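Local coordinates for IclR transcriptional regulator (Thermotoga maritima, PDB 1MKM), which probably binds DNA through a winged helix-turn-helix domain and regulates transcription as a member of the IclR family, at the interface of chains A and B. Residues are numbered along the deposited sequence; one frame, centred on the assembly and turned at random. Chains: chain A/B, IclR transcriptional regulator.

Contact 1: the interface of chains A and B. Residues chain A 6, 39, 42-43; chain B 4, 7.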
# COMPACT_ATOMS: atom_id res chain seq x y z
N THR A 6 19.38 -17.69 -31.06
CA THR A 6 20.02 -18.83 -30.42
C THR A 6 19.60 -18.56 -28.97
O THR A 6 19.76 -19.39 -28.08
CB THR A 6 21.57 -18.77 -30.54
OG1 THR A 6 22.05 -17.61 -29.86
CG2 THR A 6 21.99 -18.72 -31.98
N ASN A 39 28.87 -26.66 -29.98
CA ASN A 39 27.90 -25.57 -29.83
C ASN A 39 27.19 -25.68 -28.47
O ASN A 39 26.97 -24.68 -27.79
CB ASN A 39 26.88 -25.60 -30.97
CG ASN A 39 27.44 -25.03 -32.26
OD1 ASN A 39 26.85 -25.20 -33.33
ND2 ASN A 39 28.58 -24.35 -32.17
N LYS A 42 28.91 -24.40 -25.76
CA LYS A 42 28.83 -22.93 -25.75
C LYS A 42 27.69 -22.44 -24.87
O LYS A 42 27.86 -21.50 -24.08
CB LYS A 42 28.60 -22.38 -27.16
CG LYS A 42 29.75 -22.56 -28.12
CD LYS A 42 29.44 -21.86 -29.42
CE LYS A 42 30.48 -22.20 -30.48
NZ LYS A 42 31.85 -21.91 -29.99
N TYR A 43 26.52 -23.03 -25.06
CA TYR A 43 25.37 -22.66 -24.26
C TYR A 43 25.74 -23.01 -22.83
O TYR A 43 25.55 -22.21 -21.92
CB TYR A 43 24.13 -23.44 -24.68
CG TYR A 43 23.57 -23.05 -26.03
CD1 TYR A 43 24.00 -23.68 -27.20
CD2 TYR A 43 22.61 -22.05 -26.13
CE1 TYR A 43 23.48 -23.32 -28.44
CE2 TYR A 43 22.09 -21.68 -27.37
CZ TYR A 43 22.52 -22.31 -28.52
OH TYR A 43 22.02 -21.92 -29.73
N MET B 4 28.30 -16.52 -31.30
CA MET B 4 27.21 -17.11 -30.53
C MET B 4 27.12 -16.65 -29.07
O MET B 4 26.11 -16.89 -28.40
CB MET B 4 27.26 -18.64 -30.57
CG MET B 4 26.37 -19.26 -31.63
SD MET B 4 26.57 -21.05 -31.72
CE MET B 4 24.96 -21.63 -31.08
N LEU B 7 24.66 -14.80 -26.35
CA LEU B 7 24.14 -15.39 -25.13
C LEU B 7 24.57 -14.54 -23.96
O LEU B 7 23.77 -14.24 -23.09
CB LEU B 7 24.68 -16.81 -24.94
CG LEU B 7 24.33 -17.82 -26.02
CD1 LEU B 7 25.10 -19.10 -25.79
CD2 LEU B 7 22.83 -18.07 -26.00
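B:Met4 and B:Leu7 of one subunit press on A:Tyr43 of the other, forming a small, largely apolar interface between two DNA-binding domains; it probably helps to hold the paired domains side by side. The example suggests how residues near a chain terminus can add to a dimer contact. B:Met4, in the loop preceding helix 6-19, reaches over helix 37-49 of chain A, the recognition helix of the winged helix-turn-helix, and has 104 Å² of its surface hidden by the partner. Its thioether sulfur, SD, lies 3.8 Å from CD of A:Lys42, so the aliphatic part of the lysine rather than its ammonium group makes the packing, the two side chains running nearly perpendicular. On the flank one turn earlier, the amide nitrogen ND2 of A:Asn39 stands 3.9 Å from the same SD. The methionine is extended as far as its sulfur and then turns, with chi3 at 112°, which swings the terminal methyl toward the phenol end of A:Tyr43.

B:Leu7, in the first turn of its helix, takes the CD2/CE2 flank of the ring. Its CD1 lies above the plane but outside the rim, 3.9 Å from CD2 of the tyrosine, while CD2 of the leucine lies farther out, 3.9 Å from CE2. CD2 of B:Leu7 also meets the carbonyl O of A:Thr6 at 3.9 Å, and that oxygen lies in the plane of the ring at its edge. The tyrosine is thus approached by both chain B residues from the same side of its plane. At the hydroxyl end the packing is tight: methyl CE of B:Met4 sits 3.2 Å from OH of A:Tyr43.

Contact 2: the interface of chains A and B. Residues chain A 64, 67-68; chain B 71, 74-75, 78, 127-128.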
# COMPACT_ATOMS: atom_id res chain seq x y z
N GLY A 64 21.84 -24.20 -11.13
CA GLY A 64 22.66 -23.39 -10.23
C GLY A 64 21.95 -22.56 -9.16
O GLY A 64 20.76 -22.26 -9.23
N LEU A 67 19.81 -19.11 -9.70
CA LEU A 67 18.38 -19.11 -9.98
C LEU A 67 17.60 -18.85 -8.69
O LEU A 67 16.52 -18.26 -8.70
CB LEU A 67 17.97 -20.44 -10.61
CG LEU A 67 18.53 -20.56 -12.01
CD1 LEU A 67 18.61 -22.02 -12.43
CD2 LEU A 67 17.67 -19.73 -12.97
N ILE A 68 18.15 -19.29 -7.56
CA ILE A 68 17.48 -19.05 -6.29
C ILE A 68 17.74 -17.60 -5.94
O ILE A 68 16.83 -16.87 -5.54
CB ILE A 68 18.02 -19.96 -5.16
CG1 ILE A 68 17.85 -21.43 -5.55
CG2 ILE A 68 17.28 -19.67 -3.89
CD1 ILE A 68 18.19 -22.44 -4.44
N GLY B 71 13.60 -20.40 -9.22
CA GLY B 71 14.17 -20.50 -7.89
C GLY B 71 13.48 -21.59 -7.07
O GLY B 71 14.15 -22.37 -6.41
N VAL B 74 14.55 -25.10 -8.03
CA VAL B 74 15.86 -25.48 -7.52
C VAL B 74 15.74 -25.75 -6.01
O VAL B 74 16.27 -26.75 -5.53
CB VAL B 74 16.91 -24.38 -7.76
CG1 VAL B 74 18.26 -24.85 -7.27
CG2 VAL B 74 16.99 -24.03 -9.24
N LEU B 75 15.06 -24.87 -5.28
CA LEU B 75 14.87 -25.07 -3.83
C LEU B 75 14.14 -26.39 -3.63
O LEU B 75 14.38 -27.13 -2.68
CB LEU B 75 14.05 -23.93 -3.23
CG LEU B 75 14.82 -22.64 -2.95
CD1 LEU B 75 13.88 -21.48 -2.76
CD2 LEU B 75 15.69 -22.84 -1.73
N PHE B 78 15.97 -29.71 -2.67
CA PHE B 78 16.58 -29.98 -1.37
C PHE B 78 15.56 -30.41 -0.31
O PHE B 78 15.07 -29.59 0.47
CB PHE B 78 17.34 -28.74 -0.89
CG PHE B 78 18.29 -28.17 -1.90
CD1 PHE B 78 18.20 -26.83 -2.28
CD2 PHE B 78 19.27 -28.97 -2.49
CE1 PHE B 78 19.08 -26.29 -3.23
CE2 PHE B 78 20.15 -28.44 -3.43
CZ PHE B 78 20.06 -27.10 -3.80
N LEU B 127 18.11 -15.80 0.11
CA LEU B 127 18.24 -17.16 -0.41
C LEU B 127 19.14 -17.21 -1.64
O LEU B 127 19.24 -16.24 -2.38
CB LEU B 127 16.87 -17.75 -0.74
CG LEU B 127 16.00 -18.17 0.45
CD1 LEU B 127 16.88 -18.81 1.50
CD2 LEU B 127 15.33 -16.97 1.05
N GLY B 128 19.81 -18.33 -1.84
CA GLY B 128 20.69 -18.44 -2.99
C GLY B 128 22.09 -17.89 -2.77
O GLY B 128 23.03 -18.33 -3.42
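A:Ile68 inserts its branched side chain between helix 66-75 of chain B and the loop at B:Leu127 and B:Gly128, an instance of one aliphatic residue joining two separate segments of a partner. The interface pairs the helices that link DNA-binding and C-terminal domains, and it probably supports dimer assembly.

Apolar packing dominates, and both branches of the isoleucine are used. The longer one is stretched out (chi2 -173°) and carries CD1 to the partner helix, 3.7 Å from CG of B:Leu75 and equally 3.7 Å from CG1 of B:Val74. The ring of B:Phe78 adds a peripheral contact, its CE1 lying 4.1 Å from that methyl. The shorter branch, CG2, lies beside CD1; it meets CB of B:Leu127 at 3.7 Å and touches B:Leu75 as well. B:Val74 is itself forked: CG1 goes to the isoleucine, while CG2 rests 4.0 Å from CB of A:Leu67. Shortening A:Ile68 to an alanine would probably open a gap between B:Val74, B:Leu75 and the B:Leu127 loop, leaving helix and loop without their shared filler.

Backbone contacts form the second group. Methyl CG2 of A:Ile68 lies 3.5 Å from the amide N of B:Gly128, which has a positive phi of 85°. On the helix side, the carbonyl O of A:Leu67 comes 3.4 Å from CA of B:Gly71, the two helices coming close at this point.

In the fold, A:Ile68 belongs to the start of helix 66-77, just after strand 61-63, and meets its partner helix near that helix's C-terminal end.

The centres of contact 1 and contact 2 lie about 23 Å apart, and the two share no residue or secondary-structure element. Contact 1 joins the helix-turn-helix regions through the N-terminal segment and helix 37-49, whereas contact 2 joins the linking helices and brings in a loop of the partner's C-terminal region. They illustrate how two modest patches, spaced along the same pair of chains, could together restrain the placement of the DNA-binding domains. Coupling of the C-terminal regions to the DNA-reading end through contact 2 is plausible, though the structure alone does not show it.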